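Long-range contacts in probable glutamine-binding lipoprotein GlnH (GLNBP) (Mycobacterium tuberculosis, PDB 6H20), which binds amino acids such as asparagine and aspartate as a solute-binding lipoprotein, and probably helps to control protein kinase G activity and glutamate metabolism: residues 11-16 / 175-180; 146-151 / 220-225; 141-146 / 228-233; 62-67 / 269-274. All coordinates share one frame; numbering follows the deposited sequence.

Overall arrangement
Contacts 2 and 3 lie end to end on strand 139-148, share Leu146 and have centres about 16 Å apart; strand 223-226 borders one part of this strand and strand 232-240 the other. Contact 1 sits about 17 Å from contact 3, centre to centre, and meets it through Arg175 and Ile176, which touch Met230 and Gln143. Contact 4 is the farthest from contact 1, about 30 Å between centres. In sequence, contact 2 lies within contact 3 and both within contact 4, while contact 1 crosses all three. Contact 3 alone reaches the bound asparagine, through Gln233; the others join the N-terminal tail, the edge strand 223-226 and the end of helix 262-270 to the rest of the fold.

Contact 1 of 4, residues 11-16 / 175-180; sequences PPQPPL and RIREIA
Arg175 opens the segment on the last part of helix 171-176, and its NE is hydrogen-bonded to the carbonyl of Met230, away from the proline-rich tail. A type I turn from Ile176 to Ile179 then brings Arg177 to residues 11-16. Its CG stands anti to the carbonyl carbon and the chain bends at chi2 (-88°) and chi3, so that the guanidinium slots between two tail side chains. Gln13 CB lies 3.4 Å above one face of the Arg177 guanidinium, and the Gln13 amide stacks on that side with its plane tilted by 30°. Leu16 packs its CG over the opposite face. At the edge, Arg177 NH1 gives a nearly straight hydrogen bond of 2.9 Å to Pro14 O, which lies in the guanidinium plane. The same NH1 also donates to a water that in turn donates to Gln13 O. The flat cation is thus clamped from both faces and fixed in rotation at its rim. The backbone adds a second grip, since Leu16 N donates to Arg177 O at 2.8 Å. Next, Glu178 CA makes a CA-H...O contact with Leu16 O at 3.4 Å, while its carboxylate turns to a salt bridge with Arg174. Ile179 points away, into the protein, but its carbonyl oxygen meets Pro15 CG. Ala180 ends the walk, its CB 3.5 Å from Pro15 CG. The tail between strands 8-9 and 29-30 is so pinned on the protein surface to the turn that follows helix 171-176, with Arg177 and Ile176 also resting on Ile185 of strand 184-188.

Contact 2 of 4, residues 146-151 / 220-225; sequences LAPRDS and DPYLHI
Two flat rings of residues 220-225 are set against the turn that follows strand 139-148. The His224 ring, its CG held in the crowded position between backbone N and carbonyl carbon (chi1 67°), swings across to the partner strand and has Arg149 over one face, Arg149 CA making a CH-pi contact 4.0 Å from the His224 centroid. In the plane of that ring, a water joins His224 NE2 to Ser151 O. Tyr222 reaches across to the same turn with CG anti to its backbone N. One face of its ring receives Pro148, whose CB is 3.6 Å from Tyr222 CZ, and at the rim the phenol OH donates a very short bond of 2.5 Å to Asp150 OD1. That bond uses the syn lone pair of the carboxylate, whose plane is only 25° from the ring plane. The Arg149 chain runs extended over Tyr222 O, and its NE donates to Pro221 O at 3.0 Å; a water bridges its NH2 to Pro221 O and Leu223 O. On the side facing helices 210-219 and 191-199, Leu146 and Leu223 cross at about a right angle, with Leu146 CD1 3.6 Å from Leu223 CB. The backbones are zipped at the hydrogen-bonded pair Ala147 and His224, where Ala147 N to His224 O measures 3.1 Å and the return bond is equally straight. A more bent bond from Arg149 N to Tyr222 O joins the turn to the partner segment. Two antiparallel strands, each flanked by a type I turn, pair here in the sheet of an alpha/beta lobe, as in other solute-binding proteins of this family.

Contact 3 of 4, residues 141-146 / 228-233; sequences ANQRIL and PDMADQ
Strands 139-148 and 232-240 pair antiparallel beside the ligand pocket of this two-lobed solute-binding fold, and residues 228-233 lead into the second of them. The regular part begins with the hydrogen-bonded pair Ala141 and Gln233, in which Gln233 N donates to Ala141 O at 2.8 Å and Ala141 N returns a bond to Gln233 O. Asn142 and Asp232 form the adjoining non-hydrogen-bonded pair, and the Asn142 side chain takes part in the bonding beyond it. With CG anti to the backbone N, Asn142 lays its amide on the partner, where OD1 accepts from Ala231 N at 2.9 Å, the N-H standing above the carbonyl plane. The amide is stacked on the Asp229 carboxylate, the two planes only 16° apart, with Asn142 OD1 3.2 Å from Asp229 CB. A water links Asn142 ND2 to Asp232 OD1. The next residue resumes backbone bonding: Gln143 N donates to Ala231 O at 2.9 Å, and Met230 N to Gln143 O at 2.8 Å. Met230, bent at chi3, puts its SD 3.8 Å from Ile145 CG1. Gln233, folded at chi2, turns its NE2 back to Ala231 O at 3.1 Å, so that this oxygen accepts twice, from Gln143 N and, steeply from above its carbonyl plane, from NE2. A water further ties Gln233 NE2 to Gln143 OE1, while Gln143 NE2 is bonded to Ser207. Gln233 OE1 accepts from the hydroxyls of Ser123 and Thr171, both ligand-binding residues. Gln233 touches the bound asparagine itself and, bonded at both ends of its amide, probably helps to orient those two hydroxyls.

Contact 4 of 4, residues 62-67 / 269-274; sequences NLFSFR and KWLTVL
The end of helix 262-270 packs here on the loop that enters strand 66-67, where Phe64 and Ser65 form a classic beta bulge. Trp270 carries the contact, its CG anti to the carbonyl carbon. From CB outward its atoms keep close to one backbone oxygen: CB, CG, CD2 and CE3 all approach Leu63 O, which stands 3.5 Å above one face of the Trp270 ring, offset toward its rim. Lys269 CG lies over the opposite face, also near its rim. On the pyrrole side NE1 turns away to donate to Asp80, which Lys269 also reaches by a salt bridge. At the far end, Trp270 CZ3 meets Phe66 CE1 at 3.6 Å, and CH2 lies near Phe66 CZ. The two side chains arrive tip to tip with their planes 87° apart. Phe66 takes the crowded position between N and carbonyl carbon (chi1 68°), and Asn62 OD1 sits over the centre of its ring. The Leu63 side chain straddles the Trp270 carbonyl, CD1 being 3.6 Å from Trp270 O and CD2 much the same. Leu63 CD1 also touches Val273 CG1. The side chains meet through carbon atoms, and no hydrogen bond crosses between the segments. The Phe64 side chain lies about 4 Å from that of Thr121, a ligand-binding residue, and its ring crosses Leu271 at about a right angle, Phe64 CZ coming to 3.7 Å from Leu271 CD2.

Contact 1 of 4, residues 11-16 / 175-180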
# COMPACT_ATOMS: atom_id res chain seq x y z
N PRO A 11 23.91 5.56 1.44
CA PRO A 11 25.03 6.45 1.07
C PRO A 11 24.50 7.80 0.62
O PRO A 11 23.44 7.86 -0.02
CB PRO A 11 25.72 5.72 -0.09
CG PRO A 11 24.95 4.50 -0.36
CD PRO A 11 23.72 4.45 0.50
N PRO A 12 25.19 8.89 0.93
CA PRO A 12 24.72 10.20 0.47
C PRO A 12 24.75 10.28 -1.04
O PRO A 12 25.76 9.97 -1.68
CB PRO A 12 25.70 11.19 1.11
CG PRO A 12 26.45 10.41 2.15
CD PRO A 12 26.45 8.99 1.69
N GLN A 13 23.63 10.68 -1.62
CA GLN A 13 23.52 10.79 -3.06
C GLN A 13 22.93 12.15 -3.39
O GLN A 13 22.19 12.72 -2.59
CB GLN A 13 22.63 9.67 -3.63
CG GLN A 13 23.23 8.28 -3.47
CD GLN A 13 22.31 7.18 -3.94
OE1 GLN A 13 22.45 6.67 -5.06
NE2 GLN A 13 21.37 6.78 -3.09
N PRO A 14 23.26 12.70 -4.56
CA PRO A 14 22.68 13.97 -4.94
C PRO A 14 21.18 13.82 -5.12
O PRO A 14 20.69 12.72 -5.44
CB PRO A 14 23.37 14.30 -6.27
CG PRO A 14 23.70 12.97 -6.83
CD PRO A 14 24.07 12.12 -5.64
N PRO A 15 20.42 14.88 -4.90
CA PRO A 15 18.96 14.78 -5.06
C PRO A 15 18.59 14.36 -6.48
O PRO A 15 19.24 14.76 -7.45
CB PRO A 15 18.48 16.20 -4.75
CG PRO A 15 19.55 16.77 -3.86
CD PRO A 15 20.83 16.18 -4.36
N LEU A 16 17.57 13.53 -6.58
CA LEU A 16 17.04 13.19 -7.88
C LEU A 16 16.08 14.29 -8.33
O LEU A 16 15.37 14.87 -7.51
CB LEU A 16 16.28 11.87 -7.81
CG LEU A 16 17.10 10.60 -7.57
CD1 LEU A 16 16.17 9.41 -7.33
CD2 LEU A 16 18.03 10.34 -8.73
N ARG A 175 10.53 9.53 -3.35
CA ARG A 175 10.17 10.93 -3.12
C ARG A 175 11.14 11.62 -2.17
O ARG A 175 11.50 12.79 -2.38
CB ARG A 175 8.73 11.00 -2.59
CG ARG A 175 8.28 12.40 -2.17
CD ARG A 175 8.31 13.36 -3.35
NE ARG A 175 7.91 14.72 -2.98
CZ ARG A 175 8.73 15.65 -2.50
NH1 ARG A 175 10.02 15.37 -2.31
NH2 ARG A 175 8.27 16.86 -2.21
N ILE A 176 11.59 10.93 -1.12
CA ILE A 176 12.58 11.50 -0.22
C ILE A 176 13.91 11.75 -0.94
O ILE A 176 14.66 12.67 -0.59
CB ILE A 176 12.76 10.59 1.01
CG1 ILE A 176 11.45 10.54 1.80
CG2 ILE A 176 13.91 11.06 1.89
CD1 ILE A 176 10.91 11.87 2.17
N ARG A 177 14.22 10.94 -1.96
CA ARG A 177 15.45 11.15 -2.73
C ARG A 177 15.41 12.42 -3.58
O ARG A 177 16.44 12.78 -4.16
CB ARG A 177 15.73 9.93 -3.61
CG ARG A 177 16.20 8.71 -2.84
CD ARG A 177 17.72 8.71 -2.66
NE ARG A 177 18.39 8.41 -3.93
CZ ARG A 177 19.05 9.30 -4.65
NH1 ARG A 177 19.15 10.55 -4.23
NH2 ARG A 177 19.62 8.94 -5.80
N GLU A 178 14.27 13.09 -3.68
CA GLU A 178 14.18 14.36 -4.39
C GLU A 178 14.53 15.55 -3.52
O GLU A 178 14.77 16.64 -4.05
CB GLU A 178 12.78 14.57 -4.96
CG GLU A 178 12.41 13.56 -6.02
CD GLU A 178 10.95 13.66 -6.44
OE1 GLU A 178 10.27 14.63 -6.05
OE2 GLU A 178 10.50 12.75 -7.16
N ILE A 179 14.59 15.37 -2.20
CA ILE A 179 14.72 16.52 -1.31
C ILE A 179 16.13 17.07 -1.38
O ILE A 179 17.12 16.32 -1.35
CB ILE A 179 14.33 16.12 0.13
CG1 ILE A 179 12.84 15.77 0.17
CG2 ILE A 179 14.62 17.26 1.09
CD1 ILE A 179 12.42 15.11 1.49
N ALA A 180 16.23 18.40 -1.48
CA ALA A 180 17.51 19.09 -1.63
C ALA A 180 17.57 20.21 -0.60
O ALA A 180 16.66 21.06 -0.57
CB ALA A 180 17.65 19.65 -3.04
O HOH W 1 19.28 12.08 -1.93

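Contact 2 of 4, residues 146-151 / 220-225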
# COMPACT_ATOMS: atom_id res chain seq x y z
N LEU A 146 5.68 12.13 9.48
CA LEU A 146 5.35 11.77 10.85
C LEU A 146 6.52 12.14 11.75
O LEU A 146 7.67 11.76 11.49
CB LEU A 146 5.09 10.26 10.94
CG LEU A 146 4.77 9.69 12.33
CD1 LEU A 146 3.35 10.03 12.69
CD2 LEU A 146 4.96 8.16 12.32
N ALA A 147 6.25 12.90 12.81
CA ALA A 147 7.31 13.30 13.73
C ALA A 147 6.74 13.36 15.14
O ALA A 147 5.52 13.42 15.32
CB ALA A 147 7.87 14.67 13.33
N PRO A 148 7.59 13.32 16.16
CA PRO A 148 7.08 13.49 17.53
C PRO A 148 6.45 14.86 17.71
O PRO A 148 6.81 15.83 17.04
CB PRO A 148 8.34 13.35 18.39
CG PRO A 148 9.31 12.57 17.52
CD PRO A 148 9.04 13.04 16.13
N ARG A 149 5.50 14.94 18.66
CA ARG A 149 4.75 16.18 18.85
C ARG A 149 5.64 17.37 19.22
O ARG A 149 5.27 18.51 18.94
CB ARG A 149 3.65 15.97 19.90
CG ARG A 149 2.40 15.35 19.31
CD ARG A 149 1.55 14.70 20.39
NE ARG A 149 0.33 14.20 19.79
CZ ARG A 149 -0.71 14.96 19.50
NH1 ARG A 149 -0.69 16.26 19.80
NH2 ARG A 149 -1.77 14.43 18.92
N ASP A 150 6.79 17.13 19.85
CA ASP A 150 7.66 18.24 20.21
C ASP A 150 8.67 18.60 19.13
O ASP A 150 9.47 19.52 19.34
CB ASP A 150 8.38 17.97 21.54
CG ASP A 150 9.16 16.67 21.53
OD1 ASP A 150 8.58 15.64 21.13
OD2 ASP A 150 10.34 16.68 21.96
N SER A 151 8.66 17.90 18.00
CA SER A 151 9.62 18.16 16.94
C SER A 151 9.26 19.46 16.21
O SER A 151 8.08 19.74 16.00
CB SER A 151 9.59 17.01 15.94
OG SER A 151 10.37 17.31 14.78
N ASP A 220 1.24 4.93 18.56
CA ASP A 220 2.10 5.84 19.32
C ASP A 220 1.51 7.24 19.21
O ASP A 220 1.95 8.05 18.39
CB ASP A 220 3.52 5.82 18.75
CG ASP A 220 4.51 6.58 19.60
OD1 ASP A 220 4.08 7.31 20.52
OD2 ASP A 220 5.73 6.47 19.33
N PRO A 221 0.54 7.58 20.07
CA PRO A 221 -0.13 8.89 19.94
C PRO A 221 0.74 10.08 20.32
O PRO A 221 0.28 11.23 20.19
CB PRO A 221 -1.35 8.77 20.86
CG PRO A 221 -1.49 7.30 21.13
CD PRO A 221 -0.14 6.71 21.04
N TYR A 222 1.98 9.86 20.76
CA TYR A 222 2.94 10.94 20.91
C TYR A 222 3.38 11.49 19.56
O TYR A 222 3.93 12.59 19.48
CB TYR A 222 4.11 10.41 21.75
CG TYR A 222 5.40 11.21 21.78
CD1 TYR A 222 5.41 12.55 22.13
CD2 TYR A 222 6.62 10.59 21.50
CE1 TYR A 222 6.60 13.28 22.18
CE2 TYR A 222 7.80 11.30 21.55
CZ TYR A 222 7.79 12.64 21.88
OH TYR A 222 9.00 13.32 21.91
N LEU A 223 3.14 10.75 18.48
CA LEU A 223 3.50 11.21 17.14
C LEU A 223 2.32 11.91 16.48
O LEU A 223 1.15 11.67 16.81
CB LEU A 223 3.95 10.03 16.29
CG LEU A 223 4.92 9.08 16.98
CD1 LEU A 223 5.27 7.96 16.01
CD2 LEU A 223 6.18 9.81 17.41
N HIS A 224 2.63 12.78 15.51
CA HIS A 224 1.60 13.45 14.73
C HIS A 224 2.06 13.59 13.28
O HIS A 224 3.25 13.54 12.96
CB HIS A 224 1.15 14.80 15.34
CG HIS A 224 2.19 15.88 15.34
ND1 HIS A 224 1.89 17.17 15.71
CD2 HIS A 224 3.51 15.87 15.02
CE1 HIS A 224 2.99 17.91 15.62
NE2 HIS A 224 3.98 17.14 15.21
N ILE A 225 1.07 13.79 12.39
CA ILE A 225 1.31 13.90 10.96
C ILE A 225 1.31 15.37 10.59
O ILE A 225 0.40 16.13 10.98
CB ILE A 225 0.23 13.14 10.18
CG1 ILE A 225 0.31 11.64 10.48
CG2 ILE A 225 0.37 13.40 8.68
CD1 ILE A 225 -0.88 10.83 9.95
O HOH W 2 -1.35 11.82 17.81
O HOH W 3 6.42 18.31 14.38

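Contact 3 of 4, residues 141-146 / 228-233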
# COMPACT_ATOMS: atom_id res chain seq x y z
N ALA A 141 -4.18 7.60 -1.22
CA ALA A 141 -3.45 8.18 -0.09
C ALA A 141 -2.48 9.24 -0.61
O ALA A 141 -2.34 9.47 -1.81
CB ALA A 141 -2.73 7.08 0.69
N ASN A 142 -1.80 9.91 0.32
CA ASN A 142 -0.80 10.88 -0.09
C ASN A 142 0.34 10.89 0.91
O ASN A 142 0.11 10.83 2.13
CB ASN A 142 -1.37 12.29 -0.23
CG ASN A 142 -0.62 13.12 -1.26
OD1 ASN A 142 0.56 13.44 -1.06
ND2 ASN A 142 -1.29 13.46 -2.37
N GLN A 143 1.57 11.00 0.39
CA GLN A 143 2.76 10.95 1.24
C GLN A 143 2.83 12.19 2.13
O GLN A 143 2.74 13.32 1.63
CB GLN A 143 4.01 10.86 0.38
CG GLN A 143 5.30 10.75 1.21
CD GLN A 143 6.46 10.22 0.38
OE1 GLN A 143 6.29 9.82 -0.77
NE2 GLN A 143 7.66 10.23 0.97
N ARG A 144 3.05 11.98 3.43
CA ARG A 144 3.22 13.09 4.38
C ARG A 144 4.38 12.76 5.32
O ARG A 144 5.19 11.86 5.05
CB ARG A 144 1.91 13.43 5.10
CG ARG A 144 0.81 13.90 4.13
CD ARG A 144 -0.43 14.39 4.86
NE ARG A 144 -0.15 15.63 5.59
CZ ARG A 144 -0.98 16.15 6.49
NH1 ARG A 144 -2.12 15.54 6.77
NH2 ARG A 144 -0.66 17.28 7.11
N ILE A 145 4.46 13.48 6.43
CA ILE A 145 5.56 13.37 7.39
C ILE A 145 5.00 13.03 8.77
O ILE A 145 3.98 13.60 9.19
CB ILE A 145 6.37 14.69 7.45
CG1 ILE A 145 6.95 15.05 6.07
CG2 ILE A 145 7.46 14.61 8.51
CD1 ILE A 145 7.47 16.49 5.98
N LEU A 146 5.68 12.13 9.48
CA LEU A 146 5.35 11.77 10.85
C LEU A 146 6.52 12.14 11.75
O LEU A 146 7.67 11.76 11.49
CB LEU A 146 5.09 10.26 10.94
CG LEU A 146 4.77 9.69 12.33
CD1 LEU A 146 3.35 10.03 12.69
CD2 LEU A 146 4.96 8.16 12.32
N PRO A 228 2.72 19.12 3.89
CA PRO A 228 1.79 19.10 2.75
C PRO A 228 1.72 17.71 2.13
O PRO A 228 2.49 16.81 2.45
CB PRO A 228 2.47 20.07 1.78
CG PRO A 228 3.92 19.85 2.02
CD PRO A 228 4.08 19.51 3.49
N ASP A 229 0.76 17.55 1.23
CA ASP A 229 0.76 16.37 0.39
C ASP A 229 2.02 16.37 -0.47
O ASP A 229 2.26 17.33 -1.21
CB ASP A 229 -0.49 16.39 -0.49
CG ASP A 229 -1.75 16.02 0.26
OD1 ASP A 229 -1.68 15.55 1.42
OD2 ASP A 229 -2.84 16.19 -0.32
N MET A 230 2.83 15.32 -0.35
CA MET A 230 4.12 15.27 -1.03
C MET A 230 4.11 14.43 -2.30
O MET A 230 5.02 14.59 -3.13
CB MET A 230 5.20 14.68 -0.11
CG MET A 230 5.45 15.51 1.15
SD MET A 230 6.46 14.62 2.35
CE MET A 230 7.97 14.41 1.43
N ALA A 231 3.10 13.57 -2.48
CA ALA A 231 3.04 12.67 -3.63
C ALA A 231 1.82 11.78 -3.54
O ALA A 231 1.65 11.07 -2.54
CB ALA A 231 4.27 11.77 -3.70
N ASP A 232 0.99 11.78 -4.58
CA ASP A 232 -0.19 10.93 -4.60
C ASP A 232 0.19 9.46 -4.58
O ASP A 232 1.19 9.04 -5.17
CB ASP A 232 -0.97 11.21 -5.89
CG ASP A 232 -2.24 10.42 -5.97
OD1 ASP A 232 -3.03 10.51 -5.01
OD2 ASP A 232 -2.46 9.72 -6.99
N GLN A 233 -0.64 8.66 -3.90
CA GLN A 233 -0.41 7.22 -3.74
C GLN A 233 -1.71 6.49 -3.99
O GLN A 233 -2.47 6.17 -3.07
CB GLN A 233 0.11 6.91 -2.33
CG GLN A 233 1.30 7.79 -1.91
CD GLN A 233 2.58 7.50 -2.69
OE1 GLN A 233 2.81 6.39 -3.16
NE2 GLN A 233 3.43 8.51 -2.79
O HOH W 4 -3.76 12.30 -3.12
O HOH W 5 6.20 8.87 -3.53

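Contact 4 of 4, residues 62-67 / 269-274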
# COMPACT_ATOMS: atom_id res chain seq x y z
N ASN A 62 0.08 -1.52 10.40
CA ASN A 62 -1.12 -1.38 11.21
C ASN A 62 -2.21 -0.68 10.41
O ASN A 62 -1.94 0.24 9.64
CB ASN A 62 -0.81 -0.55 12.46
CG ASN A 62 -1.96 -0.57 13.45
OD1 ASN A 62 -2.66 -1.59 13.59
ND2 ASN A 62 -2.18 0.55 14.12
N LEU A 63 -3.45 -1.13 10.61
CA LEU A 63 -4.68 -0.73 9.94
C LEU A 63 -4.86 -1.36 8.57
O LEU A 63 -5.96 -1.29 8.03
CB LEU A 63 -4.88 0.79 9.81
CG LEU A 63 -4.76 1.55 11.13
CD1 LEU A 63 -5.03 3.03 10.84
CD2 LEU A 63 -5.72 0.99 12.18
N PHE A 64 -3.82 -1.97 7.99
CA PHE A 64 -3.86 -2.48 6.63
C PHE A 64 -3.59 -3.97 6.54
O PHE A 64 -4.38 -4.70 5.95
CB PHE A 64 -2.90 -1.67 5.74
CG PHE A 64 -3.46 -0.34 5.38
CD1 PHE A 64 -4.29 -0.21 4.28
CD2 PHE A 64 -3.26 0.75 6.20
CE1 PHE A 64 -4.87 1.00 3.98
CE2 PHE A 64 -3.84 1.98 5.92
CZ PHE A 64 -4.65 2.10 4.78
N SER A 65 -2.48 -4.44 7.10
CA SER A 65 -2.23 -5.88 7.20
C SER A 65 -1.29 -6.05 8.38
O SER A 65 -0.14 -5.60 8.34
CB SER A 65 -1.67 -6.47 5.90
OG SER A 65 -0.47 -5.84 5.47
N PHE A 66 -1.81 -6.62 9.46
CA PHE A 66 -1.08 -6.74 10.72
C PHE A 66 -1.71 -7.88 11.49
O PHE A 66 -2.82 -8.31 11.19
CB PHE A 66 -1.14 -5.43 11.51
CG PHE A 66 -2.51 -5.08 12.04
CD1 PHE A 66 -3.45 -4.47 11.22
CD2 PHE A 66 -2.87 -5.39 13.34
CE1 PHE A 66 -4.72 -4.14 11.69
CE2 PHE A 66 -4.13 -5.07 13.83
CZ PHE A 66 -5.06 -4.46 13.00
N ARG A 67 -0.98 -8.40 12.48
CA ARG A 67 -1.54 -9.44 13.34
C ARG A 67 -2.21 -8.79 14.55
O ARG A 67 -1.57 -8.07 15.31
CB ARG A 67 -0.48 -10.45 13.79
CG ARG A 67 -1.10 -11.62 14.56
CD ARG A 67 -0.09 -12.71 14.93
NE ARG A 67 0.82 -13.05 13.84
CZ ARG A 67 0.51 -13.84 12.82
NH1 ARG A 67 -0.70 -14.37 12.72
NH2 ARG A 67 1.42 -14.09 11.89
N LYS A 269 -14.43 1.00 9.36
CA LYS A 269 -13.86 0.01 10.27
C LYS A 269 -12.41 0.32 10.60
O LYS A 269 -11.97 0.15 11.74
CB LYS A 269 -13.99 -1.38 9.63
CG LYS A 269 -13.42 -2.54 10.42
CD LYS A 269 -13.75 -3.84 9.69
CE LYS A 269 -13.09 -5.06 10.32
NZ LYS A 269 -13.26 -6.24 9.41
N TRP A 270 -11.65 0.83 9.62
CA TRP A 270 -10.20 0.91 9.73
C TRP A 270 -9.62 2.32 9.74
O TRP A 270 -8.56 2.51 10.35
CB TRP A 270 -9.55 0.12 8.57
CG TRP A 270 -9.77 -1.36 8.70
CD1 TRP A 270 -10.52 -2.16 7.88
CD2 TRP A 270 -9.29 -2.20 9.75
NE1 TRP A 270 -10.51 -3.45 8.34
CE2 TRP A 270 -9.76 -3.51 9.49
CE3 TRP A 270 -8.48 -1.98 10.88
CZ2 TRP A 270 -9.46 -4.58 10.32
CZ3 TRP A 270 -8.19 -3.05 11.70
CH2 TRP A 270 -8.67 -4.34 11.41
N LEU A 271 -10.25 3.29 9.09
CA LEU A 271 -9.55 4.51 8.69
C LEU A 271 -10.17 5.79 9.22
O LEU A 271 -9.80 6.88 8.75
CB LEU A 271 -9.43 4.57 7.16
CG LEU A 271 -8.69 3.39 6.52
CD1 LEU A 271 -8.56 3.59 5.01
CD2 LEU A 271 -7.33 3.16 7.16
N THR A 272 -11.10 5.71 10.18
CA THR A 272 -11.75 6.93 10.65
C THR A 272 -10.78 7.91 11.29
O THR A 272 -11.10 9.10 11.39
CB THR A 272 -12.90 6.61 11.62
OG1 THR A 272 -12.41 5.82 12.72
CG2 THR A 272 -14.00 5.86 10.91
N VAL A 273 -9.59 7.45 11.70
CA VAL A 273 -8.56 8.36 12.21
C VAL A 273 -8.23 9.46 11.21
O VAL A 273 -7.81 10.56 11.60
CB VAL A 273 -7.31 7.54 12.62
CG1 VAL A 273 -6.70 6.84 11.42
CG2 VAL A 273 -6.29 8.43 13.30
N LEU A 274 -8.42 9.21 9.92
CA LEU A 274 -8.05 10.21 8.92
C LEU A 274 -9.15 11.22 8.64
O LEU A 274 -8.88 12.25 8.01
CB LEU A 274 -7.56 9.55 7.64
CG LEU A 274 -6.13 9.01 7.80
CD1 LEU A 274 -5.59 8.53 6.48
CD2 LEU A 274 -5.20 10.07 8.38